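Local coordinates for protein KLLA0A11308p (Kluyveromyces lactis, PDB 6AM0) that probably binds mRNA as a member of the EDC3 family, this chain being its N-terminal Sm-like (LSm) domain, at residues L2-E10 with I19-S27. Residues are numbered along the deposited sequence; the frame is centred on the assembly and turned at random.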
# COMPACT_ATOMS: atom_id res chain seq x y z
N LEU D 2 19.01 1.43 -9.91
CA LEU D 2 18.09 2.33 -10.60
C LEU D 2 17.08 1.56 -11.44
O LEU D 2 15.99 2.08 -11.73
CB LEU D 2 18.87 3.30 -11.48
CG LEU D 2 18.06 4.54 -11.82
CD1 LEU D 2 17.67 5.20 -10.52
CD2 LEU D 2 18.84 5.48 -12.73
N ASN D 3 17.43 0.35 -11.86
CA ASN D 3 16.55 -0.47 -12.67
C ASN D 3 15.61 -1.26 -11.77
O ASN D 3 15.99 -1.75 -10.71
CB ASN D 3 17.36 -1.42 -13.56
CG ASN D 3 17.86 -2.65 -12.83
OD1 ASN D 3 18.42 -2.55 -11.74
ND2 ASN D 3 17.65 -3.82 -13.42
N PHE D 4 14.36 -1.36 -12.21
CA PHE D 4 13.34 -2.16 -11.54
C PHE D 4 12.91 -3.29 -12.46
O PHE D 4 11.77 -3.74 -12.43
CB PHE D 4 12.17 -1.28 -11.12
CG PHE D 4 12.53 -0.24 -10.10
CD1 PHE D 4 12.87 -0.61 -8.81
CD2 PHE D 4 12.58 1.10 -10.45
CE1 PHE D 4 13.21 0.34 -7.87
CE2 PHE D 4 12.92 2.06 -9.51
CZ PHE D 4 13.24 1.67 -8.22
N LYS D 5 13.84 -3.73 -13.30
CA LYS D 5 13.55 -4.75 -14.30
C LYS D 5 13.21 -6.07 -13.63
O LYS D 5 13.90 -6.52 -12.71
CB LYS D 5 14.76 -4.90 -15.21
CG LYS D 5 14.94 -3.67 -16.10
CD LYS D 5 16.39 -3.45 -16.49
CE LYS D 5 16.58 -2.07 -17.10
NZ LYS D 5 17.86 -1.94 -17.84
N GLY D 6 12.12 -6.68 -14.08
CA GLY D 6 11.60 -7.91 -13.51
C GLY D 6 10.41 -7.71 -12.60
O GLY D 6 9.74 -8.69 -12.26
N TYR D 7 10.13 -6.48 -12.18
CA TYR D 7 8.98 -6.21 -11.34
C TYR D 7 7.69 -6.37 -12.14
O TYR D 7 7.61 -5.96 -13.31
CB TYR D 7 9.07 -4.80 -10.75
CG TYR D 7 9.99 -4.70 -9.55
CD1 TYR D 7 11.34 -5.02 -9.66
CD2 TYR D 7 9.53 -4.27 -8.32
CE1 TYR D 7 12.19 -4.93 -8.58
CE2 TYR D 7 10.38 -4.18 -7.23
CZ TYR D 7 11.71 -4.51 -7.36
OH TYR D 7 12.57 -4.42 -6.29
N GLN D 8 6.67 -6.93 -11.50
CA GLN D 8 5.36 -7.10 -12.11
C GLN D 8 4.57 -5.80 -11.97
O GLN D 8 4.39 -5.30 -10.86
CB GLN D 8 4.63 -8.26 -11.44
CG GLN D 8 3.34 -8.72 -12.11
CD GLN D 8 3.51 -9.11 -13.56
OE1 GLN D 8 4.62 -9.32 -14.04
NE2 GLN D 8 2.40 -9.22 -14.28
N ILE D 9 4.09 -5.25 -13.09
CA ILE D 9 3.57 -3.89 -13.14
C ILE D 9 2.17 -3.91 -13.74
O ILE D 9 1.88 -4.69 -14.65
CB ILE D 9 4.50 -2.96 -13.95
CG1 ILE D 9 5.92 -2.99 -13.39
CG2 ILE D 9 3.97 -1.53 -13.97
CD1 ILE D 9 6.01 -2.63 -11.92
N GLU D 10 1.30 -3.03 -13.21
CA GLU D 10 -0.04 -2.81 -13.74
C GLU D 10 -0.29 -1.31 -13.83
O GLU D 10 -0.09 -0.59 -12.84
CB GLU D 10 -1.09 -3.49 -12.86
CG GLU D 10 -2.42 -3.76 -13.55
CD GLU D 10 -3.27 -4.77 -12.80
OE1 GLU D 10 -2.79 -5.31 -11.78
OE2 GLU D 10 -4.41 -5.04 -13.24
N ILE D 19 -3.30 -2.29 -18.07
CA ILE D 19 -2.35 -3.13 -18.79
C ILE D 19 -1.43 -3.74 -17.74
O ILE D 19 -0.97 -3.05 -16.84
CB ILE D 19 -1.53 -2.34 -19.84
CG1 ILE D 19 -2.45 -1.57 -20.80
CG2 ILE D 19 -0.60 -3.27 -20.59
CD1 ILE D 19 -3.67 -2.34 -21.26
N THR D 20 -1.17 -5.04 -17.87
CA THR D 20 -0.30 -5.74 -16.94
C THR D 20 0.87 -6.34 -17.71
O THR D 20 0.68 -6.92 -18.78
CB THR D 20 -1.05 -6.86 -16.21
OG1 THR D 20 -2.28 -6.36 -15.66
CG2 THR D 20 -0.20 -7.43 -15.08
N GLY D 21 2.07 -6.21 -17.16
CA GLY D 21 3.24 -6.75 -17.84
C GLY D 21 4.48 -6.67 -16.98
O GLY D 21 4.46 -6.12 -15.87
N THR D 22 5.56 -7.24 -17.51
CA THR D 22 6.84 -7.26 -16.80
C THR D 22 7.71 -6.11 -17.28
O THR D 22 7.82 -5.86 -18.49
CB THR D 22 7.55 -8.60 -17.00
OG1 THR D 22 7.90 -8.77 -18.38
CG2 THR D 22 6.65 -9.74 -16.57
N LEU D 23 8.33 -5.40 -16.34
CA LEU D 23 9.08 -4.19 -16.68
C LEU D 23 10.39 -4.56 -17.38
O LEU D 23 11.25 -5.23 -16.79
CB LEU D 23 9.34 -3.36 -15.43
CG LEU D 23 10.37 -2.23 -15.50
CD1 LEU D 23 10.05 -1.29 -16.64
CD2 LEU D 23 10.39 -1.46 -14.19
N LYS D 24 10.53 -4.12 -18.63
CA LYS D 24 11.70 -4.37 -19.47
C LYS D 24 12.76 -3.29 -19.30
O LYS D 24 13.95 -3.60 -19.15
CB LYS D 24 11.26 -4.43 -20.94
CG LYS D 24 12.35 -4.80 -21.93
CD LYS D 24 12.96 -6.14 -21.63
CE LYS D 24 13.38 -6.83 -22.92
NZ LYS D 24 12.25 -6.90 -23.89
N GLN D 25 12.35 -2.02 -19.32
CA GLN D 25 13.22 -0.90 -18.99
C GLN D 25 12.36 0.34 -18.82
O GLN D 25 11.27 0.44 -19.39
CB GLN D 25 14.29 -0.69 -20.06
CG GLN D 25 13.76 -0.16 -21.37
CD GLN D 25 14.86 0.24 -22.33
OE1 GLN D 25 15.96 0.58 -21.90
NE2 GLN D 25 14.57 0.18 -23.62
N VAL D 26 12.87 1.29 -18.04
CA VAL D 26 12.13 2.51 -17.73
C VAL D 26 13.07 3.71 -17.76
O VAL D 26 14.20 3.65 -17.27
CB VAL D 26 11.41 2.40 -16.36
CG1 VAL D 26 12.40 2.05 -15.26
CG2 VAL D 26 10.67 3.69 -16.04
N SER D 27 12.59 4.81 -18.34
CA SER D 27 13.26 6.10 -18.35
C SER D 27 12.22 7.16 -18.05
O SER D 27 11.01 6.88 -18.10
CB SER D 27 13.96 6.35 -19.69
OG SER D 27 13.02 6.55 -20.73
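Ile9 and Gly21 face each other as the antiparallel hydrogen-bonded pair of a beta hairpin, Ile9 N giving to Gly21 O and Gly21 N returning to Ile9 O, both at 2.9 Å. Strands 8-12 and 18-26 are the first two strands of the Sm-like fold, whose strongly bent sheet carries strand 56-59 on the other edge of 8-12. The pairing starts before strand 8-12 does: Leu23 N donates to Tyr7 O, and Gly6 N reaches Leu23 O at 3.2 Å. Gly6 sits in a type II turn from Phe4 to Tyr7, with a phi of 101° that suits glycine.

Leu23 is the main apolar link. Its CG swings away from the backbone N (chi1 166°), and from there CD2 comes against the turn, 3.6 Å from Phe4 CB, while its CB meets Ile9 CG1 at 4.0 Å. An apolar side chain of another protein's chain packs on Leu23, and Phe4 and Tyr7 pack on that chain too. On the sheet face away from Ile9, the bent Gln8 chain brings its amide beside the methyls of two threonines, OE1 next to Thr22 CG2 and NE2 next to Thr20 CG2. Thr22 OG1 turns instead to Thr34 O. At the far end, the extended Lys5 chain runs alongside Gln25, whose OE1 is hydrogen-bonded to Asn46 ND2 of the KLLA0E01827p chain; Lys5 CE comes to 4.0 Å from Gln25 CB.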